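Local coordinates for protein oxidoreductase (Thermotoga maritima, PDB 1ZH8) that binds NADP in a Rossmann-fold domain and probably acts as an NADP-dependent dehydrogenase of the GFO/IDH/MocA family on a CH-OH group, at residues P163-W168 against V245-I250; E215-V220 against S236-E241. All blocks are in the same frame, centred on the assembly; numbering follows the deposited sequence. Where two conformers were deposited one is given.

Contact 1 (P163-W168 against V245-I250)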
ATOM      1  N   PRO A 163     -11.971  -7.009 -10.459  1.00 35.38           N
ATOM      2  CA  PRO A 163     -10.830  -6.279  -9.883  1.00 35.49           C
ATOM      3  C   PRO A 163     -10.751  -6.564  -8.401  1.00 35.48           C
ATOM      4  O   PRO A 163     -11.775  -6.532  -7.735  1.00 38.09           O
ATOM      5  CB  PRO A 163     -11.179  -4.809 -10.120  1.00 32.37           C
ATOM      6  CG  PRO A 163     -12.199  -4.832 -11.206  1.00 34.50           C
ATOM      7  CD  PRO A 163     -12.947  -6.118 -11.107  1.00 34.06           C
ATOM      8  N   VAL A 164      -9.557  -6.871  -7.900  1.00 35.11           N
ATOM      9  CA  VAL A 164      -9.360  -7.181  -6.476  1.00 34.07           C
ATOM     10  C   VAL A 164      -8.578  -6.081  -5.738  1.00 33.41           C
ATOM     11  O   VAL A 164      -9.019  -5.612  -4.686  1.00 35.06           O
ATOM     12  CB  VAL A 164      -8.615  -8.542  -6.275  1.00 36.24           C
ATOM     13  CG1 VAL A 164      -8.294  -8.772  -4.792  1.00 35.10           C
ATOM     14  CG2 VAL A 164      -9.415  -9.718  -6.855  1.00 26.75           C
ATOM     15  N   PHE A 165      -7.435  -5.682  -6.302  1.00 32.95           N
ATOM     16  CA  PHE A 165      -6.461  -4.785  -5.660  1.00 32.00           C
ATOM     17  C   PHE A 165      -5.728  -3.906  -6.683  1.00 32.93           C
ATOM     18  O   PHE A 165      -5.176  -4.413  -7.661  1.00 33.32           O
ATOM     19  CB  PHE A 165      -5.439  -5.623  -4.861  1.00 31.07           C
ATOM     20  CG  PHE A 165      -4.273  -4.833  -4.293  1.00 28.90           C
ATOM     21  CD1 PHE A 165      -4.444  -3.995  -3.198  1.00 31.20           C
ATOM     22  CD2 PHE A 165      -2.996  -4.956  -4.836  1.00 26.00           C
ATOM     23  CE1 PHE A 165      -3.358  -3.278  -2.662  1.00 36.80           C
ATOM     24  CE2 PHE A 165      -1.910  -4.228  -4.321  1.00 31.56           C
ATOM     25  CZ  PHE A 165      -2.088  -3.396  -3.227  1.00 30.24           C
HETATM   26  N   MSE A 166      -5.721  -2.596  -6.458  1.00 32.35           N
HETATM   27  CA  MSE A 166      -4.857  -1.711  -7.225  1.00 33.67           C
HETATM   28  C   MSE A 166      -3.833  -1.020  -6.329  1.00 35.32           C
HETATM   29  O   MSE A 166      -4.123  -0.679  -5.174  1.00 34.23           O
HETATM   30  CB  MSE A 166      -5.634  -0.685  -8.074  1.00 31.05           C
HETATM   31  CG  MSE A 166      -6.459   0.268  -7.313  1.00 37.98           C
HETATM   32 SE   MSE A 166      -6.302   2.189  -7.883  1.00 53.39          SE
HETATM   33  CE  MSE A 166      -4.565   2.511  -6.969  1.00 40.32           C
ATOM     34  N   ASN A 167      -2.626  -0.835  -6.870  1.00 36.34           N
ATOM     35  CA  ASN A 167      -1.570  -0.087  -6.186  1.00 34.27           C
ATOM     36  C   ASN A 167      -0.955   0.921  -7.137  1.00 33.91           C
ATOM     37  O   ASN A 167      -0.597   0.600  -8.275  1.00 34.81           O
ATOM     38  CB  ASN A 167      -0.506  -1.056  -5.647  0.50 32.98           C
ATOM     39  CG  ASN A 167       0.611  -0.356  -4.880  0.50 28.67           C
ATOM     40  OD1 ASN A 167       1.742  -0.810  -4.898  0.50 22.72           O
ATOM     41  ND2 ASN A 167       0.298   0.748  -4.209  0.50 28.73           N
ATOM     42  N   TRP A 168      -0.902   2.163  -6.687  1.00 32.01           N
ATOM     43  CA  TRP A 168      -0.234   3.199  -7.436  1.00 30.16           C
ATOM     44  C   TRP A 168       0.782   3.821  -6.490  1.00 31.48           C
ATOM     45  O   TRP A 168       0.420   4.381  -5.446  1.00 31.58           O
ATOM     46  CB  TRP A 168      -1.227   4.241  -7.933  1.00 28.54           C
ATOM     47  CG  TRP A 168      -0.777   5.073  -9.106  1.00 30.07           C
ATOM     48  CD1 TRP A 168       0.468   5.100  -9.668  1.00 32.40           C
ATOM     49  CD2 TRP A 168      -1.558   6.043  -9.826  1.00 31.23           C
ATOM     50  NE1 TRP A 168       0.504   6.001 -10.710  1.00 32.92           N
ATOM     51  CE2 TRP A 168      -0.721   6.593 -10.832  1.00 26.15           C
ATOM     52  CE3 TRP A 168      -2.881   6.498  -9.722  1.00 27.19           C
ATOM     53  CZ2 TRP A 168      -1.169   7.552 -11.746  1.00 28.77           C
ATOM     54  CZ3 TRP A 168      -3.331   7.461 -10.631  1.00 33.38           C
ATOM     55  CH2 TRP A 168      -2.472   7.985 -11.626  1.00 36.07           C
ATOM     56  N   VAL A 245      -9.975  -3.079  -3.488  1.00 30.85           N
ATOM     57  CA  VAL A 245      -9.085  -2.431  -2.520  1.00 28.86           C
ATOM     58  C   VAL A 245      -7.989  -1.655  -3.246  1.00 30.36           C
ATOM     59  O   VAL A 245      -7.397  -2.140  -4.232  1.00 28.85           O
ATOM     60  CB  VAL A 245      -8.443  -3.465  -1.574  1.00 31.22           C
ATOM     61  CG1 VAL A 245      -7.462  -2.787  -0.585  1.00 22.70           C
ATOM     62  CG2 VAL A 245      -9.521  -4.287  -0.845  1.00 22.60           C
ATOM     63  N   GLY A 246      -7.725  -0.446  -2.770  1.00 31.72           N
ATOM     64  CA  GLY A 246      -6.687   0.384  -3.344  1.00 30.55           C
ATOM     65  C   GLY A 246      -5.594   0.726  -2.359  1.00 32.66           C
ATOM     66  O   GLY A 246      -5.847   0.838  -1.153  1.00 35.41           O
ATOM     67  N   ASN A 247      -4.374   0.871  -2.876  1.00 32.38           N
ATOM     68  CA  ASN A 247      -3.254   1.495  -2.159  1.00 33.92           C
ATOM     69  C   ASN A 247      -2.718   2.626  -3.015  1.00 33.56           C
ATOM     70  O   ASN A 247      -2.381   2.435  -4.179  1.00 36.82           O
ATOM     71  CB  ASN A 247      -2.096   0.514  -1.901  1.00 33.88           C
ATOM     72  CG  ASN A 247      -2.397  -0.519  -0.820  1.00 43.22           C
ATOM     73  OD1 ASN A 247      -3.536  -0.655  -0.348  1.00 49.48           O
ATOM     74  ND2 ASN A 247      -1.362  -1.264  -0.419  1.00 41.67           N
ATOM     75  N   TYR A 248      -2.604   3.804  -2.447  1.00 32.89           N
ATOM     76  CA  TYR A 248      -2.062   4.916  -3.193  1.00 32.66           C
ATOM     77  C   TYR A 248      -1.046   5.568  -2.281  1.00 33.01           C
ATOM     78  O   TYR A 248      -1.417   6.018  -1.179  1.00 32.84           O
ATOM     79  CB  TYR A 248      -3.181   5.887  -3.589  1.00 31.62           C
ATOM     80  CG  TYR A 248      -2.734   7.287  -3.973  1.00 33.82           C
ATOM     81  CD1 TYR A 248      -2.001   7.523  -5.140  1.00 27.77           C
ATOM     82  CD2 TYR A 248      -3.085   8.382  -3.186  1.00 35.69           C
ATOM     83  CE1 TYR A 248      -1.611   8.796  -5.482  1.00 29.89           C
ATOM     84  CE2 TYR A 248      -2.714   9.681  -3.534  1.00 28.27           C
ATOM     85  CZ  TYR A 248      -1.973   9.880  -4.678  1.00 32.32           C
ATOM     86  OH  TYR A 248      -1.607  11.162  -5.026  1.00 32.89           O
ATOM     87  N   THR A 249       0.221   5.569  -2.724  1.00 29.94           N
ATOM     88  CA  THR A 249       1.351   6.147  -1.975  1.00 30.00           C
ATOM     89  C   THR A 249       2.144   7.093  -2.885  1.00 31.96           C
ATOM     90  O   THR A 249       2.453   6.750  -4.032  1.00 30.70           O
ATOM     91  CB  THR A 249       2.300   5.054  -1.460  1.00 28.93           C
ATOM     92  OG1 THR A 249       1.607   4.240  -0.527  1.00 37.16           O
ATOM     93  CG2 THR A 249       3.493   5.633  -0.772  1.00 24.99           C
ATOM     94  N   ILE A 250       2.463   8.285  -2.388  1.00 31.43           N
ATOM     95  CA  ILE A 250       3.238   9.230  -3.179  1.00 29.90           C
ATOM     96  C   ILE A 250       4.159  10.055  -2.310  1.00 29.83           C
ATOM     97  O   ILE A 250       3.795  10.440  -1.198  1.00 32.71           O
ATOM     98  CB  ILE A 250       2.336  10.145  -4.029  1.00 30.66           C
ATOM     99  CG1 ILE A 250       3.166  11.070  -4.948  1.00 26.28           C
ATOM    100  CG2 ILE A 250       1.389  10.950  -3.138  1.00 29.86           C
ATOM    101  CD1 ILE A 250       2.334  11.719  -6.072  1.00 28.20           C
TER
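The F165 ring presents its edge to the side-chain amide of N247: CE1 lies 3.5 Å from N247 CG, and the two planes stand 88° apart. Its CD1 meets V245 CG1 at 4.2 Å. On the reverse side of the sheet the W168 indole stacks on F260 and meets H203 edge-to-face, under helix 195-211. The two strands are the parallel neighbours in the mixed sheet of the GFO/IDH/MocA C-terminal domain; V164 and F165 both face T263 in a classic beta bulge. F165 swings its ring over the neighbouring strand with CG anti to the backbone N (chi1 173°). Replacing F165 by alanine would probably leave the N247 amide and V245 CG1 without their shared neighbour and open a gap beside S235 of the second subunit. The bent M166 selenomethionine chain brings CE to N247 O at 3.5 Å and packs on M207 and L211. W168 N meets N247 O almost head-on at 2.9 Å. The N167 amide, modelled in two conformers, accepts from Q169 NE2 at OD1; in the one given, N167 ND2 adds a less certain second bond to N247 O, 3.2 Å, from above the carbonyl plane.

Contact 2 (E215-V220 against S236-E241)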
ATOM      1  N   GLU A 215     -15.361   4.609  -1.461  1.00 37.57           N
ATOM      2  CA  GLU A 215     -16.224   4.629  -0.269  1.00 36.36           C
ATOM      3  C   GLU A 215     -15.537   5.177   0.975  1.00 35.08           C
ATOM      4  O   GLU A 215     -16.065   6.054   1.648  1.00 35.62           O
ATOM      5  CB  GLU A 215     -16.773   3.242   0.028  1.00 36.42           C
ATOM      6  CG  GLU A 215     -17.761   3.231   1.200  1.00 45.78           C
ATOM      7  CD  GLU A 215     -18.231   1.841   1.592  1.00 49.12           C
ATOM      8  OE1 GLU A 215     -18.950   1.226   0.789  1.00 53.51           O
ATOM      9  OE2 GLU A 215     -17.907   1.375   2.709  1.00 55.00           O
ATOM     10  N   TRP A 216     -14.372   4.633   1.304  1.00 34.15           N
ATOM     11  CA  TRP A 216     -13.664   5.067   2.494  1.00 32.68           C
ATOM     12  C   TRP A 216     -12.175   4.998   2.248  1.00 33.38           C
ATOM     13  O   TRP A 216     -11.712   4.187   1.434  1.00 33.73           O
ATOM     14  CB  TRP A 216     -14.058   4.228   3.728  1.00 29.35           C
ATOM     15  CG  TRP A 216     -13.688   2.776   3.630  1.00 31.08           C
ATOM     16  CD1 TRP A 216     -14.512   1.746   3.276  1.00 33.52           C
ATOM     17  CD2 TRP A 216     -12.399   2.181   3.901  1.00 30.35           C
ATOM     18  NE1 TRP A 216     -13.823   0.549   3.310  1.00 30.86           N
ATOM     19  CE2 TRP A 216     -12.525   0.792   3.680  1.00 32.72           C
ATOM     20  CE3 TRP A 216     -11.156   2.688   4.312  1.00 33.85           C
ATOM     21  CZ2 TRP A 216     -11.448  -0.093   3.842  1.00 27.71           C
ATOM     22  CZ3 TRP A 216     -10.085   1.798   4.470  1.00 27.65           C
ATOM     23  CH2 TRP A 216     -10.245   0.432   4.239  1.00 28.57           C
ATOM     24  N   ILE A 217     -11.443   5.837   2.973  1.00 32.23           N
ATOM     25  CA  ILE A 217      -9.996   5.848   2.944  1.00 34.15           C
ATOM     26  C   ILE A 217      -9.476   5.868   4.356  1.00 35.43           C
ATOM     27  O   ILE A 217     -10.189   6.257   5.283  1.00 36.10           O
ATOM     28  CB  ILE A 217      -9.454   7.088   2.230  1.00 32.58           C
ATOM     29  CG1 ILE A 217      -9.926   8.354   2.943  1.00 37.82           C
ATOM     30  CG2 ILE A 217      -9.960   7.142   0.825  1.00 32.05           C
ATOM     31  CD1 ILE A 217      -9.073   8.787   4.116  1.00 48.31           C
ATOM     32  N   SER A 218      -8.211   5.484   4.501  1.00 35.73           N
ATOM     33  CA  SER A 218      -7.483   5.581   5.754  1.00 34.35           C
ATOM     34  C   SER A 218      -6.073   5.919   5.298  1.00 34.96           C
ATOM     35  O   SER A 218      -5.512   5.211   4.476  1.00 39.11           O
ATOM     36  CB  SER A 218      -7.543   4.230   6.477  1.00 35.00           C
ATOM     37  OG  SER A 218      -6.657   4.163   7.587  1.00 41.13           O
ATOM     38  N   ALA A 219      -5.489   7.006   5.776  1.00 34.51           N
ATOM     39  CA  ALA A 219      -4.235   7.460   5.190  1.00 32.60           C
ATOM     40  C   ALA A 219      -3.346   8.161   6.179  1.00 34.28           C
ATOM     41  O   ALA A 219      -3.817   8.702   7.180  1.00 35.01           O
ATOM     42  CB  ALA A 219      -4.518   8.386   3.995  1.00 32.09           C
ATOM     43  N   VAL A 220      -2.053   8.182   5.887  1.00 36.03           N
ATOM     44  CA  VAL A 220      -1.111   8.936   6.711  1.00 37.96           C
ATOM     45  C   VAL A 220      -0.308   9.913   5.827  1.00 41.03           C
ATOM     46  O   VAL A 220       0.322   9.508   4.849  1.00 44.08           O
ATOM     47  CB  VAL A 220      -0.223   7.980   7.567  1.00 36.50           C
ATOM     48  CG1 VAL A 220       0.435   6.954   6.694  1.00 38.79           C
ATOM     49  CG2 VAL A 220       0.827   8.737   8.356  1.00 32.52           C
ATOM     50  N   SER A 236      -1.917   5.573   1.652  1.00 32.82           N
ATOM     51  CA  SER A 236      -3.339   5.347   1.889  1.00 33.63           C
ATOM     52  C   SER A 236      -3.825   3.967   1.481  1.00 33.75           C
ATOM     53  O   SER A 236      -3.307   3.371   0.540  1.00 32.61           O
ATOM     54  CB  SER A 236      -4.153   6.383   1.118  1.00 33.71           C
ATOM     55  OG  SER A 236      -4.001   6.177  -0.264  1.00 32.74           O
ATOM     56  N   ILE A 237      -4.823   3.465   2.202  1.00 33.63           N
ATOM     57  CA  ILE A 237      -5.653   2.366   1.698  1.00 35.55           C
ATOM     58  C   ILE A 237      -7.070   2.854   1.597  1.00 34.61           C
ATOM     59  O   ILE A 237      -7.507   3.751   2.338  1.00 35.46           O
ATOM     60  CB  ILE A 237      -5.679   1.123   2.604  1.00 35.97           C
ATOM     61  CG1 ILE A 237      -5.734   1.530   4.063  1.00 35.78           C
ATOM     62  CG2 ILE A 237      -4.473   0.235   2.352  1.00 48.66           C
ATOM     63  CD1 ILE A 237      -6.110   0.394   4.949  1.00 53.60           C
ATOM     64  N   PHE A 238      -7.808   2.238   0.705  1.00 31.79           N
ATOM     65  CA  PHE A 238      -9.189   2.614   0.525  1.00 32.71           C
ATOM     66  C   PHE A 238      -9.916   1.453  -0.146  1.00 33.10           C
ATOM     67  O   PHE A 238      -9.308   0.480  -0.584  1.00 31.43           O
ATOM     68  CB  PHE A 238      -9.301   3.908  -0.311  1.00 30.17           C
ATOM     69  CG  PHE A 238      -8.443   3.909  -1.551  1.00 32.59           C
ATOM     70  CD1 PHE A 238      -7.061   4.198  -1.470  1.00 30.73           C
ATOM     71  CD2 PHE A 238      -8.993   3.621  -2.792  1.00 29.86           C
ATOM     72  CE1 PHE A 238      -6.248   4.216  -2.592  1.00 31.77           C
ATOM     73  CE2 PHE A 238      -8.181   3.640  -3.947  1.00 34.29           C
ATOM     74  CZ  PHE A 238      -6.808   3.944  -3.847  1.00 31.73           C
ATOM     75  N   GLU A 239     -11.229   1.559  -0.209  1.00 35.06           N
ATOM     76  CA  GLU A 239     -12.018   0.551  -0.871  1.00 37.28           C
ATOM     77  C   GLU A 239     -12.954   1.295  -1.815  1.00 36.24           C
ATOM     78  O   GLU A 239     -13.533   2.311  -1.460  1.00 37.92           O
ATOM     79  CB  GLU A 239     -12.765  -0.276   0.175  1.00 37.03           C
ATOM     80  CG  GLU A 239     -13.568  -1.431  -0.362  1.00 43.84           C
ATOM     81  CD  GLU A 239     -14.177  -2.299   0.748  1.00 51.20           C
ATOM     82  OE1 GLU A 239     -14.191  -1.881   1.927  1.00 52.14           O
ATOM     83  OE2 GLU A 239     -14.649  -3.412   0.431  1.00 53.72           O
ATOM     84  N   PHE A 240     -13.044   0.827  -3.048  1.00 35.29           N
ATOM     85  CA  PHE A 240     -14.031   1.368  -3.962  1.00 33.42           C
ATOM     86  C   PHE A 240     -15.416   0.824  -3.580  1.00 32.83           C
ATOM     87  O   PHE A 240     -15.524  -0.214  -2.901  1.00 32.32           O
ATOM     88  CB  PHE A 240     -13.678   0.976  -5.392  1.00 31.75           C
ATOM     89  CG  PHE A 240     -12.430   1.629  -5.918  1.00 31.63           C
ATOM     90  CD1 PHE A 240     -11.178   1.019  -5.751  1.00 31.60           C
ATOM     91  CD2 PHE A 240     -12.507   2.827  -6.619  1.00 28.67           C
ATOM     92  CE1 PHE A 240     -10.023   1.605  -6.263  1.00 32.53           C
ATOM     93  CE2 PHE A 240     -11.350   3.443  -7.110  1.00 34.38           C
ATOM     94  CZ  PHE A 240     -10.112   2.835  -6.937  1.00 30.20           C
ATOM     95  N   GLU A 241     -16.468   1.514  -4.022  1.00 32.63           N
ATOM     96  CA  GLU A 241     -17.841   1.042  -3.785  1.00 33.42           C
ATOM     97  C   GLU A 241     -18.061  -0.325  -4.366  1.00 33.40           C
ATOM     98  O   GLU A 241     -18.933  -1.038  -3.898  1.00 34.19           O
ATOM     99  CB  GLU A 241     -18.881   1.989  -4.372  1.00 33.09           C
ATOM    100  CG  GLU A 241     -19.025   3.310  -3.599  1.00 42.21           C
ATOM    101  CD  GLU A 241     -19.957   4.293  -4.299  1.00 56.82           C
ATOM    102  OE1 GLU A 241     -20.528   3.925  -5.357  1.00 61.51           O
ATOM    103  OE2 GLU A 241     -20.128   5.427  -3.792  1.00 58.61           O
TER
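E215-V220 and S236-E241 run antiparallel, their axes 4.7 Å apart and at 175°, with W216-E239 and S218-I237 as hydrogen-bonded pairs and I217-F238 and A219-S236 as non-hydrogen-bonded ones. They form a beta hairpin in the C-terminal domain sheet, and the connection between its strands carries the sodium site of D223, S225, L228, G230 and D232. The rungs include S218 N to I237 O and I237 N to S218 O, each at 2.9 Å.

On the face bearing W216, S218, I237 and E239, the indole lies across the partner strand. Its chi1 of 64° puts CG between the backbone N and the carbonyl carbon, which folds the ring over the backbone: E239 N sits above its centre, 4.2 Å from the plane, and F238 CA nearer the rim. CH2 reaches I237 CD1 at 4.2 Å, and I237 CG1 touches S218 CB at 4.0 Å. K333 adds a cation-pi contact to the indole. This face meets the second subunit, where I237 packs on I237 of that subunit and S218 OG bonds S218 OG of that subunit.

On the other face, I217 CG2 packs against F238 CB at 3.5 Å and A219 CB against S236 CB at the same distance. Helix 313-329 covers I217 and A219, with F322 meeting the F238 ring edge-to-face, while helix 195-211 sends M207 against F238.

E239, extended from its backbone, divides its carboxylate between two partners: OE2 makes a salt bridge with K222 of the second subunit, and E239 OE1 accepts from W216 NE1 on its anti lone pair at 2.8 Å, 19° out of the ring plane.

How the contacts relate
Both contacts belong to one mixed sheet, and strands 233-240 and 245-251, consecutive in the chain, join them: G246 N bonds F238 O, and S236 OG bonds Y248 O. Contact 1 is buried throughout, whereas contact 2 runs out to a more open end at E215, E239 and E241. In each, one face turns to the second subunit; the other lies against helix 195-211 in contact 1, and against helices 313-329 and 195-211 in contact 2. Their chemistry differs with place. The parallel pair of contact 1 joins sequence-distant strands and sets asparagine amides beside F165 and V245 on its subunit-facing side; the hairpin of contact 2 joins close neighbours and sets a tryptophan and a charged carboxylate there.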